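Long-range contacts in acetyl-CoA acetyltransferase (Elizabethkingia anophelis NUHP1, PDB 6BN2), which probably catalyses, as a thiolase, the reversible condensation of two acetyl-CoA molecules into acetoacetyl-CoA and free CoA: residues Y175-E180 and G331-K336; A287-A292 and A301-I306; F320-E325 and I366-N371. All blocks are in the same frame, centred on the assembly; numbering follows the deposited sequence. Where two conformers were deposited one is given.

Contact 1. Residues Y175-E180 and G331-K336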
loop_
_atom_site.group_PDB
_atom_site.type_symbol
_atom_site.label_atom_id
_atom_site.label_comp_id
_atom_site.label_asym_id
_atom_site.label_seq_id
_atom_site.Cartn_x
_atom_site.Cartn_y
_atom_site.Cartn_z
ATOM N N TYR A 175 27.375 -17.061 5.567
ATOM C CA TYR A 175 28.049 -16.949 4.280
ATOM C C TYR A 175 29.526 -16.584 4.406
ATOM O O TYR A 175 30.177 -16.305 3.391
ATOM C CB TYR A 175 27.291 -15.958 3.390
ATOM C CG TYR A 175 26.058 -16.620 2.831
ATOM C CD1 TYR A 175 26.143 -17.453 1.721
ATOM C CD2 TYR A 175 24.819 -16.469 3.441
ATOM C CE1 TYR A 175 25.022 -18.106 1.222
ATOM C CE2 TYR A 175 23.691 -17.117 2.942
ATOM C CZ TYR A 175 23.804 -17.925 1.831
ATOM O OH TYR A 175 22.699 -18.577 1.326
ATOM N N ASN A 176 30.071 -16.617 5.625
ATOM C CA ASN A 176 31.496 -16.384 5.884
ATOM C C ASN A 176 31.959 -15.065 5.268
ATOM O O ASN A 176 32.938 -14.997 4.513
ATOM C CB ASN A 176 32.351 -17.553 5.386
ATOM C CG ASN A 176 33.776 -17.502 5.923
ATOM O OD1 ASN A 176 34.034 -16.939 6.988
ATOM N ND2 ASN A 176 34.710 -18.090 5.182
ATOM N N ILE A 177 31.248 -13.998 5.617
ATOM C CA ILE A 177 31.573 -12.650 5.169
ATOM C C ILE A 177 32.105 -11.892 6.375
ATOM O O ILE A 177 31.380 -11.679 7.348
ATOM C CB ILE A 177 30.353 -11.953 4.562
ATOM C CG1 ILE A 177 29.861 -12.787 3.366
ATOM C CG2 ILE A 177 30.724 -10.526 4.162
ATOM C CD1 ILE A 177 28.468 -12.430 2.885
ATOM N N THR A 178 33.368 -11.497 6.317
ATOM C CA THR A 178 34.054 -10.988 7.495
ATOM C C THR A 178 33.846 -9.486 7.670
ATOM O O THR A 178 33.412 -8.775 6.764
ATOM C CB THR A 178 35.552 -11.284 7.406
ATOM O OG1 THR A 178 36.128 -10.524 6.334
ATOM C CG2 THR A 178 35.800 -12.767 7.153
ATOM N N ARG A 179 34.203 -9.008 8.867
ATOM C CA ARG A 179 34.230 -7.572 9.140
ATOM C C ARG A 179 35.083 -6.829 8.117
ATOM O O ARG A 179 34.678 -5.786 7.587
ATOM C CB ARG A 179 34.754 -7.344 10.564
ATOM C CG ARG A 179 35.289 -5.939 10.861
ATOM C CD ARG A 179 34.148 -4.943 10.877
ATOM N NE ARG A 179 34.581 -3.577 11.193
ATOM C CZ ARG A 179 34.657 -3.081 12.424
ATOM N NH1 ARG A 179 34.366 -3.845 13.474
ATOM N NH2 ARG A 179 35.025 -1.822 12.610
ATOM N N GLU A 180 36.276 -7.359 7.826
ATOM C CA GLU A 180 37.169 -6.684 6.888
ATOM C C GLU A 180 36.561 -6.616 5.493
ATOM O O GLU A 180 36.691 -5.597 4.802
ATOM C CB GLU A 180 38.522 -7.395 6.846
ATOM C CG GLU A 180 39.352 -7.252 8.122
ATOM C CD GLU A 180 38.881 -8.127 9.288
ATOM O OE1 GLU A 180 38.014 -9.021 9.101
ATOM O OE2 GLU A 180 39.395 -7.913 10.410
ATOM N N GLY A 331 24.990 -6.823 0.252
ATOM C CA GLY A 331 25.575 -6.673 -1.072
ATOM C C GLY A 331 26.555 -7.787 -1.371
ATOM O O GLY A 331 26.506 -8.416 -2.436
ATOM N N LEU A 332 27.440 -8.069 -0.415
ATOM C CA LEU A 332 28.443 -9.108 -0.613
ATOM C C LEU A 332 27.803 -10.483 -0.746
ATOM O O LEU A 332 28.230 -11.295 -1.573
ATOM C CB LEU A 332 29.437 -9.103 0.546
ATOM C CG LEU A 332 30.361 -7.883 0.559
ATOM C CD1 LEU A 332 31.070 -7.737 1.893
ATOM C CD2 LEU A 332 31.381 -7.995 -0.578
ATOM N N ALA A 333 26.788 -10.771 0.070
ATOM C CA ALA A 333 26.195 -12.107 0.054
ATOM C C ALA A 333 25.503 -12.396 -1.272
ATOM O O ALA A 333 25.680 -13.474 -1.849
ATOM C CB ALA A 333 25.193 -12.261 1.202
ATOM N N ASN A 334 24.703 -11.452 -1.771
ATOM C CA ASN A 334 24.029 -11.709 -3.041
ATOM C C ASN A 334 25.019 -11.771 -4.203
ATOM O O ASN A 334 24.838 -12.578 -5.120
ATOM C CB ASN A 334 22.931 -10.672 -3.280
ATOM C CG ASN A 334 21.728 -10.904 -2.368
ATOM O OD1 ASN A 334 21.002 -11.890 -2.520
ATOM N ND2 ASN A 334 21.544 -10.031 -1.391
ATOM N N ASN A 335 26.083 -10.954 -4.185
ATOM C CA ASN A 335 27.110 -11.088 -5.224
ATOM C C ASN A 335 27.739 -12.471 -5.184
ATOM O O ASN A 335 27.972 -13.093 -6.229
ATOM C CB ASN A 335 28.211 -10.026 -5.056
ATOM C CG ASN A 335 27.789 -8.648 -5.526
ATOM O OD1 ASN A 335 26.674 -8.455 -6.004
ATOM N ND2 ASN A 335 28.698 -7.672 -5.390
ATOM N N LYS A 336 28.030 -12.963 -3.975
ATOM C CA LYS A 336 28.703 -14.242 -3.805
ATOM C C LYS A 336 27.816 -15.394 -4.261
ATOM O O LYS A 336 28.283 -16.324 -4.932
ATOM C CB LYS A 336 29.071 -14.393 -2.326
ATOM C CG LYS A 336 30.301 -15.161 -2.001
ATOM C CD LYS A 336 30.503 -15.138 -0.480
ATOM C CE LYS A 336 31.701 -15.967 -0.066
ATOM N NZ LYS A 336 31.961 -15.856 1.393
#

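Contact 2. Residues A287-A292 and A301-I306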
loop_
_atom_site.group_PDB
_atom_site.type_symbol
_atom_site.label_atom_id
_atom_site.label_comp_id
_atom_site.label_asym_id
_atom_site.label_seq_id
_atom_site.Cartn_x
_atom_site.Cartn_y
_atom_site.Cartn_z
ATOM N N ALA A 287 9.758 -9.830 -10.895
ATOM C CA ALA A 287 9.320 -10.954 -10.070
ATOM C C ALA A 287 9.484 -10.614 -8.600
ATOM O O ALA A 287 10.344 -9.811 -8.222
ATOM C CB ALA A 287 10.121 -12.236 -10.374
ATOM N N ASP A 288 8.661 -11.254 -7.782
ATOM C CA ASP A 288 8.826 -11.268 -6.337
ATOM C C ASP A 288 9.235 -12.670 -5.906
ATOM O O ASP A 288 8.857 -13.667 -6.533
ATOM C CB ASP A 288 7.522 -10.910 -5.615
ATOM C CG ASP A 288 7.003 -9.538 -5.978
ATOM O OD1 ASP A 288 7.713 -8.554 -5.723
ATOM O OD2 ASP A 288 5.892 -9.443 -6.565
ATOM N N ALA A 289 9.961 -12.748 -4.795
ATOM C CA ALA A 289 10.204 -14.042 -4.167
ATOM C C ALA A 289 10.253 -13.839 -2.660
ATOM O O ALA A 289 10.430 -12.722 -2.178
ATOM C CB ALA A 289 11.515 -14.673 -4.661
ATOM N N ALA A 290 10.087 -14.926 -1.912
ATOM C CA ALA A 290 10.200 -14.808 -0.464
ATOM C C ALA A 290 10.781 -16.080 0.125
ATOM O O ALA A 290 10.648 -17.168 -0.442
ATOM C CB ALA A 290 8.829 -14.497 0.172
ATOM N N GLN A 291 11.420 -15.939 1.279
ATOM C CA GLN A 291 11.827 -17.096 2.064
ATOM C C GLN A 291 11.654 -16.738 3.539
ATOM O O GLN A 291 10.935 -15.793 3.892
ATOM C CB GLN A 291 13.250 -17.531 1.673
ATOM C CG GLN A 291 14.153 -16.376 1.481
ATOM C CD GLN A 291 15.491 -16.701 0.796
ATOM O OE1 GLN A 291 15.605 -17.560 -0.087
ATOM N NE2 GLN A 291 16.504 -15.991 1.207
ATOM N N ALA A 292 12.274 -17.524 4.419
ATOM C CA ALA A 292 12.091 -17.299 5.849
ATOM C C ALA A 292 12.398 -15.844 6.195
ATOM O O ALA A 292 13.327 -15.262 5.624
ATOM C CB ALA A 292 13.003 -18.222 6.660
ATOM N N ALA A 301 18.694 -12.970 -4.324
ATOM C CA ALA A 301 19.276 -14.045 -5.128
ATOM C C ALA A 301 18.248 -15.091 -5.532
ATOM O O ALA A 301 18.522 -15.883 -6.443
ATOM C CB ALA A 301 20.429 -14.706 -4.368
ATOM N N LYS A 302 17.078 -15.120 -4.873
ATOM C CA LYS A 302 15.955 -15.948 -5.307
ATOM C C LYS A 302 15.061 -15.221 -6.312
ATOM O O LYS A 302 14.574 -15.840 -7.268
ATOM C CB LYS A 302 15.126 -16.389 -4.090
ATOM C CG LYS A 302 13.997 -17.374 -4.428
ATOM C CD LYS A 302 13.181 -17.764 -3.192
ATOM C CE LYS A 302 12.095 -18.760 -3.577
ATOM N NZ LYS A 302 11.248 -19.168 -2.400
ATOM N N ALA A 303 14.844 -13.912 -6.125
ATOM C CA ALA A 303 13.925 -13.185 -7.006
ATOM C C ALA A 303 14.521 -12.959 -8.390
ATOM O O ALA A 303 13.809 -13.074 -9.396
ATOM C CB ALA A 303 13.534 -11.837 -6.380
ATOM N N LEU A 304 15.812 -12.609 -8.470
ATOM C CA LEU A 304 16.381 -12.277 -9.777
ATOM C C LEU A 304 16.315 -13.443 -10.763
ATOM O O LEU A 304 15.908 -13.222 -11.918
ATOM C CB LEU A 304 17.817 -11.747 -9.622
ATOM C CG LEU A 304 18.497 -11.466 -10.965
ATOM C CD1 LEU A 304 17.729 -10.402 -11.734
ATOM C CD2 LEU A 304 19.924 -11.009 -10.730
ATOM N N PRO A 305 16.659 -14.685 -10.397
ATOM C CA PRO A 305 16.512 -15.783 -11.365
ATOM C C PRO A 305 15.094 -15.962 -11.871
ATOM O O PRO A 305 14.916 -16.355 -13.031
ATOM C CB PRO A 305 16.990 -17.013 -10.576
ATOM C CG PRO A 305 17.991 -16.424 -9.594
ATOM C CD PRO A 305 17.347 -15.125 -9.167
ATOM N N ILE A 306 14.076 -15.678 -11.051
ATOM C CA ILE A 306 12.701 -15.778 -11.541
ATOM C C ILE A 306 12.455 -14.743 -12.627
ATOM O O ILE A 306 11.873 -15.044 -13.681
ATOM C CB ILE A 306 11.693 -15.622 -10.389
ATOM C CG1 ILE A 306 11.923 -16.702 -9.331
ATOM C CG2 ILE A 306 10.272 -15.710 -10.950
ATOM C CD1 ILE A 306 11.043 -16.535 -8.103
HETATM O O HOH W 1 9.009 -17.199 -3.361
#

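Contact 3. Residues F320-E325 and I366-N371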
loop_
_atom_site.group_PDB
_atom_site.type_symbol
_atom_site.label_atom_id
_atom_site.label_comp_id
_atom_site.label_asym_id
_atom_site.label_seq_id
_atom_site.Cartn_x
_atom_site.Cartn_y
_atom_site.Cartn_z
ATOM N N PHE A 320 24.676 -4.719 -16.284
ATOM C CA PHE A 320 24.861 -4.013 -15.021
ATOM C C PHE A 320 23.723 -4.337 -14.080
ATOM O O PHE A 320 22.593 -4.578 -14.513
ATOM C CB PHE A 320 24.957 -2.492 -15.233
ATOM C CG PHE A 320 26.236 -2.091 -15.881
ATOM C CD1 PHE A 320 26.331 -1.986 -17.267
ATOM C CD2 PHE A 320 27.377 -1.903 -15.113
ATOM C CE1 PHE A 320 27.553 -1.673 -17.877
ATOM C CE2 PHE A 320 28.600 -1.572 -15.713
ATOM C CZ PHE A 320 28.687 -1.461 -17.094
ATOM N N PHE A 321 24.037 -4.314 -12.783
ATOM C CA PHE A 321 23.099 -4.670 -11.723
ATOM C C PHE A 321 23.026 -3.546 -10.704
ATOM O O PHE A 321 24.040 -2.905 -10.404
ATOM C CB PHE A 321 23.531 -5.932 -10.962
ATOM C CG PHE A 321 23.691 -7.148 -11.823
ATOM C CD1 PHE A 321 24.876 -7.366 -12.520
ATOM C CD2 PHE A 321 22.675 -8.096 -11.905
ATOM C CE1 PHE A 321 25.046 -8.507 -13.304
ATOM C CE2 PHE A 321 22.831 -9.244 -12.692
ATOM C CZ PHE A 321 24.016 -9.447 -13.387
ATOM N N GLU A 322 21.838 -3.360 -10.121
ATOM C CA GLU A 322 21.677 -2.524 -8.931
ATOM C C GLU A 322 21.031 -3.397 -7.872
ATOM O O GLU A 322 19.864 -3.770 -8.012
ATOM C CB GLU A 322 20.811 -1.294 -9.204
ATOM C CG GLU A 322 21.502 -0.215 -9.995
ATOM C CD GLU A 322 22.454 0.603 -9.142
ATOM O OE1 GLU A 322 23.531 0.964 -9.663
ATOM O OE2 GLU A 322 22.130 0.895 -7.971
ATOM N N PHE A 323 21.791 -3.752 -6.841
ATOM C CA PHE A 323 21.285 -4.478 -5.677
ATOM C C PHE A 323 21.311 -3.529 -4.489
ATOM O O PHE A 323 22.385 -3.035 -4.126
ATOM C CB PHE A 323 22.150 -5.699 -5.359
ATOM C CG PHE A 323 21.861 -6.901 -6.189
ATOM C CD1 PHE A 323 20.860 -7.786 -5.816
ATOM C CD2 PHE A 323 22.634 -7.195 -7.298
ATOM C CE1 PHE A 323 20.602 -8.928 -6.569
ATOM C CE2 PHE A 323 22.379 -8.323 -8.052
ATOM C CZ PHE A 323 21.364 -9.189 -7.692
ATOM N N ASN A 324 20.155 -3.293 -3.863
ATOM C CA ASN A 324 20.159 -2.304 -2.797
ATOM C C ASN A 324 21.038 -2.755 -1.638
ATOM O O ASN A 324 21.004 -3.917 -1.223
ATOM C CB ASN A 324 18.758 -2.009 -2.285
ATOM C CG ASN A 324 18.726 -0.721 -1.464
ATOM O OD1 ASN A 324 19.122 0.349 -1.948
ATOM N ND2 ASN A 324 18.277 -0.820 -0.221
ATOM N N GLU A 325 21.844 -1.820 -1.127
ATOM C CA GLU A 325 22.838 -2.116 -0.093
ATOM C C GLU A 325 22.268 -1.828 1.294
ATOM O O GLU A 325 22.718 -0.933 1.995
ATOM C CB GLU A 325 24.101 -1.276 -0.316
ATOM C CG GLU A 325 24.683 -1.345 -1.689
ATOM C CD GLU A 325 25.926 -0.481 -1.844
ATOM O OE1 GLU A 325 26.169 0.401 -0.991
ATOM O OE2 GLU A 325 26.659 -0.664 -2.841
ATOM N N ILE A 366 16.104 1.702 -9.659
ATOM C CA ILE A 366 15.743 1.624 -11.077
ATOM C C ILE A 366 16.144 2.904 -11.805
ATOM O O ILE A 366 16.679 2.860 -12.925
ATOM C CB ILE A 366 14.236 1.359 -11.233
ATOM C CG1 ILE A 366 13.831 0.102 -10.464
ATOM C CG2 ILE A 366 13.897 1.193 -12.706
ATOM C CD1 ILE A 366 12.300 -0.122 -10.480
ATOM N N VAL A 367 15.864 4.059 -11.197
ATOM C CA VAL A 367 16.284 5.346 -11.760
ATOM C C VAL A 367 17.788 5.338 -12.003
ATOM O O VAL A 367 18.271 5.677 -13.095
ATOM C CB VAL A 367 15.877 6.497 -10.820
ATOM C CG1 VAL A 367 16.375 7.852 -11.368
ATOM C CG2 VAL A 367 14.349 6.531 -10.623
ATOM N N THR A 368 18.549 4.912 -10.992
ATOM C CA THR A 368 20.000 4.886 -11.129
ATOM C C THR A 368 20.440 3.884 -12.192
ATOM O O THR A 368 21.320 4.192 -13.003
ATOM C CB THR A 368 20.634 4.570 -9.776
ATOM O OG1 THR A 368 20.296 5.620 -8.864
ATOM C CG2 THR A 368 22.158 4.463 -9.885
ATOM N N LEU A 369 19.834 2.691 -12.203
ATOM C CA LEU A 369 20.183 1.668 -13.195
ATOM C C LEU A 369 19.988 2.176 -14.620
ATOM O O LEU A 369 20.829 1.930 -15.490
ATOM C CB LEU A 369 19.341 0.413 -12.956
ATOM C CG LEU A 369 19.581 -0.714 -13.963
ATOM C CD1 LEU A 369 21.008 -1.251 -13.831
ATOM C CD2 LEU A 369 18.583 -1.842 -13.717
ATOM N N ILE A 370 18.874 2.870 -14.888
ATOM C CA ILE A 370 18.649 3.421 -16.231
ATOM C C ILE A 370 19.846 4.246 -16.671
ATOM O O ILE A 370 20.327 4.143 -17.810
ATOM C CB ILE A 370 17.357 4.259 -16.255
ATOM C CG1 ILE A 370 16.153 3.326 -16.154
ATOM C CG2 ILE A 370 17.302 5.147 -17.522
ATOM C CD1 ILE A 370 14.853 4.041 -15.766
ATOM N N ASN A 371 20.334 5.093 -15.774
ATOM C CA ASN A 371 21.432 5.968 -16.140
ATOM C C ASN A 371 22.761 5.236 -16.186
ATOM O O ASN A 371 23.591 5.552 -17.035
ATOM C CB ASN A 371 21.444 7.157 -15.183
ATOM C CG ASN A 371 20.276 8.072 -15.458
ATOM O OD1 ASN A 371 19.220 8.008 -14.788
ATOM N ND2 ASN A 371 20.413 8.864 -16.500
#

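Contact 1. Residues Y175-E180 and G331-K336
Ile177 meets Leu332, Ala333 and Lys336 with three different atoms, which makes it a convenient side chain to follow outward. From CB, set toward helix 328-338, the chain forks. The CG2 branch, anti to the backbone N (chi1, which places CG1, is -59°), lies against Leu332, its methyl 3.6 Å from Leu332 CD1; the two side chains cross obliquely. On the other branch, CG1 passes 4.2 Å from Lys336 NZ and leads to CD1. That tip rests on the helix backbone itself, 3.6 Å from Ala333 CA and 3.7 Å from Ala333 CB, a close approach that the small alanine permits. Beside this apolar patch, Lys336 extends straight beyond CG, and its NZ donates a hydrogen bond of 2.7 Å to Tyr175 O, nearly along the C=O axis at 170°. Tyr175 OH hydrogen-bonds to a glycerol, probably from the crystallisation liquor. The pairing, the turn between helices 169-174 and 179-198 seated on helix 328-338, is an inter-domain packing of the thiolase fold: the loop domain inserted in the N-terminal half docks on the C-terminal half.

Contact 2. Residues A287-A292 and A301-I306
Ala287 and Ala289 present their CB atoms to Lys302, Ala303 and Ile306 on helix 300-311, an instance of how small residues let a helix lie close on a sheet. The strand and helix open a beta-alpha-beta crossover in the C-terminal half of the thiolase fold, from strand 281-290 to the parallel strand 320-323. The segment axes approach to 6.9 Å and run roughly antiparallel at 146°. Ala289 CB is met by three residues: CG of Lys302 at 3.7 Å, CB of Ala303 at 3.9 Å and CD1 of Ile306. Ile306 straddles the two alanines, since its CG2, anti to the backbone N (chi1 to CG1 -59°), turns to Ala287 CB at 3.5 Å while CD1 reaches the next alanine along. Gln291 and Lys302 run alongside one another in opposed senses, with Gln291 OE1 3.9 Å from Lys302 CD; the amide NE2 of that glutamine is held instead by Trp295 O. Asp288 and Ala290 turn away from the helix. The carboxylate of Asp288 forms a salt bridge with Lys101 and a hydrogen bond with Ser393 OG, and both residues pack on the second subunit, against its Pro88 and Lys75 respectively. Lys302 is extended throughout, which carries its methylenes past Ala289 to the strand end. There NZ donates to Ala290 O at 2.9 Å, tilted 24° from the carbonyl plane, and to a water 3.1 Å from NZ that in turn accepts from Ala290 N at 2.9 Å.

Contact 3. Residues F320-E325 and I366-N371
Glu322 and Leu369 form the tight part of this contact, and they do so through methylene and methyl groups. The two side chains overlap while heading opposite ways, which leaves Glu322 CG 3.7 Å from Leu369 CB. Leu369 points its CA-CB bond to one side of the strand, but chi1 (178°) sets CG anti to the backbone N, and chi2 (65°) then turns CD1 to the strand, 3.7 Å from Phe320 O and 4.0 Å from Glu322 CG. One leucine methyl thus packs on both a peptide carbonyl and the aliphatic part of an acid. Beyond CG the glutamate bends, which brings its carboxylate over to Thr368, the two side chains crossing at about a right angle. Thr368 offers it a methyl: CG2 stands 3.8 Å from Glu322 OE1. The hydroxyl OG1 is engaged by Glu205 and Arg364.

Helix 358-375 is the last helix of the long connection from strand 320-323 to strand 380-387, which lies parallel and next to it in the sheet of the thiolase fold. The segment axes run almost antiparallel, at 162°, and come no closer than 8.5 Å; Leu369 and Glu322 bridge that distance. Leu369 also touches Ala383 and Ile397, on strands 380-387 and 391-399.

The Phe320 side chain fits more loosely. Its CB is 4.4 Å from Leu369 CD1, and although the CA-CB bond is directed at the helix, the ring leads away from 366-371 to Val372 and Leu373, further along the same helix, and to Asn376 just past it, at a partly exposed position. Phe321 faces the other way, its ring against Ala382.

From the N terminus, 175-180 comes first and finds its partner only at 331-336, so contact 1 closes a long loop that spans the two halves of the fold. Contact 2 is nested inside it as a short closure between strand 281-290 and helix 300-311. Contact 3 opens next, at 320-325, before contact 1 has closed, and ends at 366-371; the two therefore cross, whereas contacts 2 and 3 are in series. Leu304 packs on Phe321 and Phe323, whereas Glu322 turns to helix 358-375, so helices 300-311 and 358-375 meet strand 320-323 from opposite faces of one sheet. Asn334 OD1 makes a weak hydrogen bond to Ala301 N, joining contacts 1 and 2.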